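Local coordinates for protein adenine phosphoribosyltransferase (Leishmania donovani, PDB 1QB7) that probably catalyses the salvage of adenine, joining it to 5-phospho-alpha-D-ribose 1-diphosphate to give AMP and diphosphate, at residues L109-E117 with L155-S164. Numbering follows the deposited sequence. Where two conformers were deposited one is given.
Sequences LLIRSEPYE and LSGLQLVEAS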
loop_
_atom_site.group_PDB
_atom_site.type_symbol
_atom_site.label_atom_id
_atom_site.label_comp_id
_atom_site.label_asym_id
_atom_site.label_seq_id
_atom_site.Cartn_x
_atom_site.Cartn_y
_atom_site.Cartn_z
ATOM N N LEU A 109 -15.622 -8.691 10.144
ATOM C CA LEU A 109 -16.288 -9.799 9.474
ATOM C C LEU A 109 -15.920 -9.602 8.014
ATOM O O LEU A 109 -16.070 -8.506 7.481
ATOM C CB LEU A 109 -17.804 -9.711 9.621
ATOM C CG LEU A 109 -18.375 -9.911 11.012
ATOM C CD1 LEU A 109 -19.890 -9.893 10.915
ATOM C CD2 LEU A 109 -17.881 -11.227 11.580
ATOM N N LEU A 110 -15.443 -10.655 7.367
ATOM C CA LEU A 110 -15.022 -10.544 5.978
ATOM C C LEU A 110 -15.860 -11.335 4.997
ATOM O O LEU A 110 -16.611 -12.233 5.377
ATOM C CB LEU A 110 -13.575 -11.019 5.837
ATOM C CG LEU A 110 -12.508 -10.565 6.830
ATOM C CD1 LEU A 110 -11.203 -11.251 6.467
ATOM C CD2 LEU A 110 -12.357 -9.046 6.820
ATOM N N ILE A 111 -15.731 -10.964 3.728
ATOM C CA ILE A 111 -16.390 -11.650 2.622
ATOM C C ILE A 111 -15.207 -12.145 1.794
ATOM O O ILE A 111 -14.328 -11.352 1.464
ATOM C CB ILE A 111 -17.216 -10.688 1.724
ATOM C CG1 ILE A 111 -18.246 -9.918 2.555
ATOM C CG2 ILE A 111 -17.908 -11.483 0.601
ATOM C CD1 ILE A 111 -19.044 -8.905 1.757
ATOM N N ARG A 112 -15.152 -13.441 1.491
ATOM C CA ARG A 112 -14.047 -13.977 0.693
ATOM C C ARG A 112 -14.461 -14.288 -0.741
ATOM O O ARG A 112 -15.609 -14.656 -0.998
ATOM C CB ARG A 112 -13.442 -15.226 1.343
ATOM C CG ARG A 112 -14.338 -16.453 1.319
ATOM C CD ARG A 112 -13.569 -17.700 1.731
ATOM N NE ARG A 112 -14.393 -18.905 1.669
ATOM C CZ ARG A 112 -15.053 -19.411 2.703
ATOM N NH1 ARG A 112 -14.978 -18.823 3.893
ATOM N NH2 ARG A 112 -15.782 -20.507 2.554
ATOM N N SER A 113 -13.519 -14.135 -1.670
ATOM C CA SER A 113 -13.772 -14.402 -3.082
ATOM C C SER A 113 -13.750 -15.904 -3.377
ATOM O O SER A 113 -13.321 -16.705 -2.549
ATOM C CB SER A 113 -12.753 -13.672 -3.963
ATOM O OG SER A 113 -11.442 -14.167 -3.759
ATOM N N GLU A 114 -14.203 -16.274 -4.569
ATOM C CA GLU A 114 -14.263 -17.672 -4.974
ATOM C C GLU A 114 -13.534 -17.835 -6.294
ATOM O O GLU A 114 -14.155 -17.893 -7.356
ATOM C CB GLU A 114 -15.725 -18.095 -5.118
ATOM C CG GLU A 114 -16.515 -17.937 -3.828
ATOM C CD GLU A 114 -17.989 -18.264 -3.970
ATOM O OE1 GLU A 114 -18.449 -18.531 -5.102
ATOM O OE2 GLU A 114 -18.692 -18.246 -2.937
ATOM N N PRO A 115 -12.191 -17.909 -6.244
ATOM C CA PRO A 115 -11.395 -18.061 -7.464
ATOM C C PRO A 115 -11.651 -19.374 -8.201
ATOM O O PRO A 115 -12.072 -20.366 -7.602
ATOM C CB PRO A 115 -9.960 -17.965 -6.945
ATOM C CG PRO A 115 -10.054 -18.484 -5.544
ATOM C CD PRO A 115 -11.328 -17.871 -5.045
ATOM N N TYR A 116 -11.434 -19.358 -9.515
ATOM C CA TYR A 116 -11.610 -20.555 -10.336
ATOM C C TYR A 116 -10.459 -21.515 -10.050
ATOM O O TYR A 116 -9.428 -21.108 -9.510
ATOM C CB TYR A 116 -11.583 -20.199 -11.825
ATOM C CG TYR A 116 -12.733 -19.350 -12.314
ATOM C CD1 TYR A 116 -13.945 -19.288 -11.621
ATOM C CD2 TYR A 116 -12.616 -18.627 -13.500
ATOM C CE1 TYR A 116 -15.014 -18.527 -12.102
ATOM C CE2 TYR A 116 -13.671 -17.867 -13.986
ATOM C CZ TYR A 116 -14.866 -17.821 -13.287
ATOM O OH TYR A 116 -15.900 -17.069 -13.793
ATOM N N GLU A 117 -10.629 -22.790 -10.398
ATOM C CA GLU A 117 -9.561 -23.763 -10.183
ATOM C C GLU A 117 -8.404 -23.432 -11.134
ATOM O O GLU A 117 -8.635 -22.931 -12.235
ATOM C CB GLU A 117 -10.072 -25.199 -10.396
ATOM C CG GLU A 117 -10.677 -25.469 -11.766
ATOM C CD GLU A 117 -11.195 -26.898 -11.942
ATOM O OE1 GLU A 117 -10.786 -27.818 -11.196
ATOM O OE2 GLU A 117 -12.018 -27.100 -12.852
ATOM N N LEU A 155 -10.640 -10.502 -10.883
ATOM C CA LEU A 155 -11.855 -11.299 -10.800
ATOM C C LEU A 155 -12.338 -11.367 -9.350
ATOM O O LEU A 155 -13.545 -11.326 -9.096
ATOM C CB LEU A 155 -11.634 -12.707 -11.363
ATOM C CG LEU A 155 -12.824 -13.677 -11.231
ATOM C CD1 LEU A 155 -14.030 -13.176 -12.018
ATOM C CD2 LEU A 155 -12.423 -15.062 -11.707
ATOM N N SER A 156 -11.408 -11.471 -8.401
ATOM C CA SER A 156 -11.797 -11.499 -6.987
ATOM C C SER A 156 -12.488 -10.185 -6.626
ATOM O O SER A 156 -13.479 -10.167 -5.888
ATOM C CB SER A 156 -10.583 -11.707 -6.088
ATOM O OG SER A 156 -10.271 -13.084 -5.996
ATOM N N GLY A 157 -11.969 -9.096 -7.187
ATOM C CA GLY A 157 -12.534 -7.781 -6.951
ATOM C C GLY A 157 -13.958 -7.701 -7.456
ATOM O O GLY A 157 -14.834 -7.211 -6.754
ATOM N N LEU A 158 -14.192 -8.204 -8.666
ATOM C CA LEU A 158 -15.524 -8.198 -9.268
ATOM C C LEU A 158 -16.505 -9.007 -8.422
ATOM O O LEU A 158 -17.615 -8.564 -8.157
ATOM C CB LEU A 158 -15.469 -8.766 -10.692
ATOM C CG LEU A 158 -14.474 -8.102 -11.653
ATOM C CD1 LEU A 158 -14.460 -8.826 -12.992
ATOM C CD2 LEU A 158 -14.818 -6.641 -11.835
ATOM N N GLN A 159 -16.081 -10.184 -7.974
ATOM C CA GLN A 159 -16.932 -11.040 -7.156
ATOM C C GLN A 159 -17.322 -10.362 -5.848
ATOM O O GLN A 159 -18.483 -10.389 -5.449
ATOM C CB GLN A 159 -16.224 -12.363 -6.856
ATOM C CG GLN A 159 -15.989 -13.234 -8.080
ATOM C CD GLN A 159 -15.178 -14.477 -7.768
ATOM O OE1 GLN A 159 -14.407 -14.513 -6.806
ATOM N NE2 GLN A 159 -15.330 -15.503 -8.601
ATOM N N LEU A 160 -16.338 -9.758 -5.187
ATOM C CA LEU A 160 -16.561 -9.088 -3.912
ATOM C C LEU A 160 -17.511 -7.899 -4.036
ATOM O O LEU A 160 -18.373 -7.701 -3.180
ATOM C CB LEU A 160 -15.223 -8.675 -3.288
ATOM C CG LEU A 160 -14.330 -9.840 -2.838
ATOM C CD1 LEU A 160 -12.928 -9.347 -2.529
ATOM C CD2 LEU A 160 -14.946 -10.559 -1.636
ATOM N N VAL A 161 -17.370 -7.127 -5.111
ATOM C CA VAL A 161 -18.242 -5.975 -5.342
ATOM C C VAL A 161 -19.672 -6.445 -5.656
ATOM O O VAL A 161 -20.635 -5.910 -5.116
ATOM C CB VAL A 161 -17.699 -5.062 -6.474
ATOM C CG1 VAL A 161 -18.686 -3.943 -6.771
ATOM C CG2 VAL A 161 -16.356 -4.466 -6.074
ATOM N N GLU A 162 -19.806 -7.470 -6.498
ATOM C CA GLU A 162 -21.127 -8.004 -6.840
ATOM C C GLU A 162 -21.822 -8.556 -5.595
ATOM O O GLU A 162 -22.993 -8.274 -5.362
ATOM C CB GLU A 162 -21.038 -9.109 -7.909
ATOM C CG GLU A 162 -22.287 -9.964 -8.072
ATOM C CD GLU A 162 -22.110 -11.067 -9.096
ATOM O OE1 GLU A 162 -21.015 -11.671 -9.160
ATOM O OE2 GLU A 162 -23.078 -11.331 -9.839
ATOM N N ALA A 163 -21.095 -9.341 -4.802
ATOM C CA ALA A 163 -21.645 -9.931 -3.586
ATOM C C ALA A 163 -22.096 -8.858 -2.597
ATOM O O ALA A 163 -22.987 -9.092 -1.776
ATOM C CB ALA A 163 -20.623 -10.848 -2.941
ATOM N N SER A 164 -21.474 -7.683 -2.678
ATOM C CA SER A 164 -21.810 -6.559 -1.809
ATOM C C SER A 164 -23.033 -5.799 -2.312
ATOM O O SER A 164 -23.443 -4.799 -1.716
ATOM C CB SER A 164 -20.627 -5.602 -1.720
ATOM O OG SER A 164 -19.548 -6.216 -1.056
#
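Q159 grips the backbone of E114 with both ends of its side-chain amide, tying the 109-117 segment to the helix that starts at the end of the PRPP-binding motif of this type I phosphoribosyltransferase fold. Helix 152-163 packs by L158 and V161 against the central parallel sheet; the face described here meets the loop after strand 110-112 and the strand itself, which pairs with strand 129-131 in a two-stranded hairpin that probably corresponds to the flexible loop of the family. Q159 OE1 accepts from E114 N at 2.9 Å, and Q159 NE2 donates to E114 O at the same distance. Neither bond follows a lone pair: E114 N stands above the carbonyl plane of Q159, and NE2 lies 55° out of that of E114. The two bonds together fix the amide flip. The carboxylate of E114 turns instead to the second subunit, where OE2 bonds G228 N.

A second polar link joins hydroxyl to hydroxyl, S113 OG to S156 OG at 2.7 Å. With chi1 of 65°, S113 OG is held near its own main chain, where it accepts from M128 N, just ahead of strand 129-131; S156 thus meets a hydroxyl already anchored to the hairpin. The magnesium ligand T153 lies about one turn earlier in the same helix.

Van der Waals contacts flank these bonds. L160 CD2 meets I111 CG2 at 3.8 Å and comes within 3.3 Å of I111 O. Near the helix end, I111 CD1 rests by S164 OG, a hydroxyl bonded back to L160 O. At the other end, L155 CD2 makes a CH-pi contact over one face of the Y116 ring, 3.9 Å from its centroid and 15° off the ring normal.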